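Local coordinates for DUF5624 domain-containing protein (PDB 4JX2), which is of unknown function but is probably secreted, and combines alpha helices and a small mixed beta sheet in an apparently new way, at residues 83-88 and 102-107. Residues are numbered along the deposited sequence; the frame is centred on the assembly and turned at random.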
ATOM      1  N   ILE A  83      12.704   2.834   7.468  1.00 35.20           N
ATOM      2  CA  ILE A  83      12.934   1.697   6.588  1.00 34.29           C
ATOM      3  C   ILE A  83      13.094   0.444   7.428  1.00 39.18           C
ATOM      4  O   ILE A  83      14.027   0.342   8.231  1.00 39.95           O
ATOM      5  CB  ILE A  83      14.133   1.963   5.623  1.00 36.70           C
ATOM      6  CG1 ILE A  83      13.789   3.168   4.692  1.00 35.63           C
ATOM      7  CG2 ILE A  83      14.483   0.681   4.809  1.00 35.41           C
ATOM      8  CD1 ILE A  83      14.850   3.654   3.808  1.00 40.96           C
ATOM      9  N   ASN A  84      12.160  -0.517   7.211  1.00 35.24           N
ATOM     10  CA  ASN A  84      12.034  -1.806   7.890  1.00 34.34           C
ATOM     11  C   ASN A  84      11.655  -1.578   9.350  1.00 37.92           C
ATOM     12  O   ASN A  84      10.483  -1.330   9.602  1.00 37.27           O
ATOM     13  CB  ASN A  84      13.296  -2.667   7.732  1.00 33.90           C
ATOM     14  CG  ASN A  84      13.414  -3.296   6.369  1.00 53.76           C
ATOM     15  OD1 ASN A  84      12.434  -3.776   5.792  1.00 45.86           O
ATOM     16  ND2 ASN A  84      14.631  -3.348   5.842  1.00 50.35           N
ATOM     17  N   SER A  85      12.622  -1.598  10.306  1.00 34.51           N
ATOM     18  CA  SER A  85      12.316  -1.339  11.725  1.00 33.26           C
ATOM     19  C   SER A  85      13.036  -0.077  12.247  1.00 37.43           C
ATOM     20  O   SER A  85      12.740   0.390  13.348  1.00 36.61           O
ATOM     21  CB  SER A  85      12.699  -2.545  12.580  1.00 35.07           C
ATOM     22  OG  SER A  85      12.018  -3.716  12.168  1.00 41.65           O
ATOM     23  N   THR A  86      13.980   0.469  11.459  1.00 34.85           N
ATOM     24  CA  THR A  86      14.817   1.579  11.878  1.00 34.72           C
ATOM     25  C   THR A  86      14.419   2.913  11.265  1.00 38.33           C
ATOM     26  O   THR A  86      13.997   2.974  10.114  1.00 37.28           O
ATOM     27  CB  THR A  86      16.280   1.250  11.498  1.00 43.64           C
ATOM     28  OG1 THR A  86      16.615  -0.041  12.000  1.00 46.23           O
ATOM     29  CG2 THR A  86      17.300   2.278  12.013  1.00 41.72           C
ATOM     30  N   LEU A  87      14.594   3.988  12.050  1.00 36.10           N
ATOM     31  CA  LEU A  87      14.495   5.362  11.604  1.00 36.22           C
ATOM     32  C   LEU A  87      15.898   5.872  11.302  1.00 43.13           C
ATOM     33  O   LEU A  87      16.774   5.795  12.176  1.00 44.23           O
ATOM     34  CB  LEU A  87      13.806   6.299  12.609  1.00 35.49           C
ATOM     35  CG  LEU A  87      13.881   7.806  12.214  1.00 39.93           C
ATOM     36  CD1 LEU A  87      13.254   8.073  10.845  1.00 38.40           C
ATOM     37  CD2 LEU A  87      13.230   8.674  13.228  1.00 42.63           C
ATOM     38  N   TYR A  88      16.106   6.405  10.078  1.00 39.68           N
ATOM     39  CA  TYR A  88      17.364   7.046   9.681  1.00 39.68           C
ATOM     40  C   TYR A  88      17.106   8.497   9.298  1.00 45.26           C
ATOM     41  O   TYR A  88      16.184   8.777   8.524  1.00 45.76           O
ATOM     42  CB  TYR A  88      18.054   6.344   8.510  1.00 40.28           C
ATOM     43  CG  TYR A  88      18.150   4.844   8.611  1.00 41.91           C
ATOM     44  CD1 TYR A  88      17.109   4.029   8.170  1.00 42.82           C
ATOM     45  CD2 TYR A  88      19.323   4.229   9.046  1.00 43.64           C
ATOM     46  CE1 TYR A  88      17.211   2.641   8.213  1.00 44.44           C
ATOM     47  CE2 TYR A  88      19.437   2.840   9.096  1.00 44.56           C
ATOM     48  CZ  TYR A  88      18.379   2.050   8.674  1.00 52.89           C
ATOM     49  OH  TYR A  88      18.464   0.680   8.745  1.00 53.12           O
HETATM   50  N   MSE A 102      12.658   1.536  15.801  1.00 42.13           N
HETATM   51  CA  MSE A 102      11.297   1.911  16.202  1.00 42.02           C
HETATM   52  C   MSE A 102      10.517   0.715  16.802  1.00 43.96           C
HETATM   53  O   MSE A 102       9.427   0.878  17.362  1.00 41.03           O
HETATM   54  CB  MSE A 102      10.553   2.553  15.009  1.00 44.38           C
HETATM   55  CG  MSE A 102      11.046   3.954  14.699  1.00 53.75           C
HETATM   56 SE   MSE A 102      10.767   5.207  16.217  0.75 65.85          SE
HETATM   57  CE  MSE A 102      12.300   4.948  17.255  1.00 64.10           C
ATOM     58  N   ARG A 103      11.109  -0.479  16.668  1.00 41.44           N
ATOM     59  CA  ARG A 103      10.654  -1.792  17.145  1.00 40.64           C
ATOM     60  C   ARG A 103      11.865  -2.711  17.154  1.00 46.31           C
ATOM     61  O   ARG A 103      12.782  -2.506  16.360  1.00 45.69           O
ATOM     62  CB  ARG A 103       9.487  -2.387  16.310  1.00 34.46           C
ATOM     63  CG  ARG A 103       9.744  -2.481  14.815  1.00 42.98           C
ATOM     64  CD  ARG A 103       8.701  -3.302  14.082  1.00 45.11           C
ATOM     65  NE  ARG A 103       8.995  -4.730  14.147  1.00 49.38           N
ATOM     66  CZ  ARG A 103       8.240  -5.616  14.785  1.00 65.87           C
ATOM     67  NH1 ARG A 103       7.121  -5.231  15.403  1.00 54.88           N
ATOM     68  NH2 ARG A 103       8.584  -6.891  14.805  1.00 47.34           N
ATOM     69  N   THR A 104      11.885  -3.687  18.072  1.00 45.02           N
ATOM     70  CA  THR A 104      12.932  -4.709  18.233  1.00 46.76           C
ATOM     71  C   THR A 104      14.299  -4.084  18.620  1.00 54.33           C
ATOM     72  O   THR A 104      15.358  -4.619  18.251  1.00 55.07           O
ATOM     73  CB  THR A 104      13.045  -5.655  16.983  1.00 51.37           C
ATOM     74  OG1 THR A 104      13.657  -4.970  15.873  1.00 46.75           O
ATOM     75  CG2 THR A 104      11.708  -6.300  16.595  1.00 44.60           C
ATOM     76  N   ALA A 105      14.275  -2.969  19.378  1.00 52.24           N
ATOM     77  CA  ALA A 105      15.511  -2.360  19.888  1.00 52.72           C
ATOM     78  C   ALA A 105      16.087  -3.294  20.951  1.00 56.83           C
ATOM     79  O   ALA A 105      15.364  -3.663  21.880  1.00 56.02           O
ATOM     80  CB  ALA A 105      15.244  -0.981  20.470  1.00 53.14           C
ATOM     81  N   PRO A 106      17.335  -3.778  20.800  1.00 54.01           N
ATOM     82  CA  PRO A 106      17.866  -4.716  21.803  1.00 53.70           C
ATOM     83  C   PRO A 106      17.861  -4.132  23.209  1.00 54.76           C
ATOM     84  O   PRO A 106      18.137  -2.949  23.381  1.00 54.82           O
ATOM     85  CB  PRO A 106      19.299  -4.989  21.320  1.00 56.46           C
ATOM     86  CG  PRO A 106      19.624  -3.846  20.409  1.00 61.44           C
ATOM     87  CD  PRO A 106      18.330  -3.489  19.749  1.00 56.04           C
ATOM     88  N   ASN A 107      17.475  -4.957  24.189  1.00 49.37           N
ATOM     89  CA  ASN A 107      17.479  -4.686  25.626  1.00 48.99           C
ATOM     90  C   ASN A 107      16.866  -3.325  25.944  1.00 50.78           C
ATOM     91  O   ASN A 107      17.476  -2.497  26.624  1.00 51.27           O
ATOM     92  CB  ASN A 107      18.924  -4.790  26.166  1.00 50.50           C
ATOM     93  CG  ASN A 107      19.729  -5.905  25.546  1.00 59.49           C
ATOM     94  OD1 ASN A 107      19.477  -7.076  25.780  1.00 53.45           O
ATOM     95  ND2 ASN A 107      20.641  -5.566  24.657  1.00 48.89           N
TER
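A two-residue beta hairpin, its type II' turn running from I83 to T86, meets the loop that leaves the edge strand 96-101 on its way to helix 110-117. The turn is closed by two backbone bonds, I83 N to T86 O at 2.9 Å and T86 N to I83 O at 3.2 Å, and N84 takes its first corner with positive phi (67°). S85, the second corner residue, directs its C=O to the loop. M102 N gives its hydrogen to S85 O at 2.7 Å, nearly straight at 164° and almost along the C=O axis, so a single well-aligned bond grips the start of the loop where the strand ends. It carries on the antiparallel pairing of strands 86-90 and 96-101, in which L87 pairs with Q100.

On one side of this bond R103 runs alongside S85. Its CG, in the crowded position between backbone N and carbonyl carbon (chi1 54°), lies 3.7 Å from both S85 CB and S85 OG, a van der Waals contact of the aliphatic stem with the serine; the hydroxyl also lies at the edge of the guanidinium, near its plane. Beyond it, R103 NH2 bonds a triethylene glycol probably from the crystallisation liquor. T104 OG1 bonds R103 O of the preceding residue at 2.7 Å, out of the carbonyl plane.

On the buried side, chi1 of the selenomethionine M102 puts CG beside the backbone N and anti to the carbonyl carbon, 4.2 Å from L87 CB; bends at chi2 and chi3 shape only the chain beyond CG. Both side chains also touch F82 of strand 79-84. The whole is a tight beta hairpin whose outward turn carbonyl holds the exit of the neighbouring antiparallel edge strand.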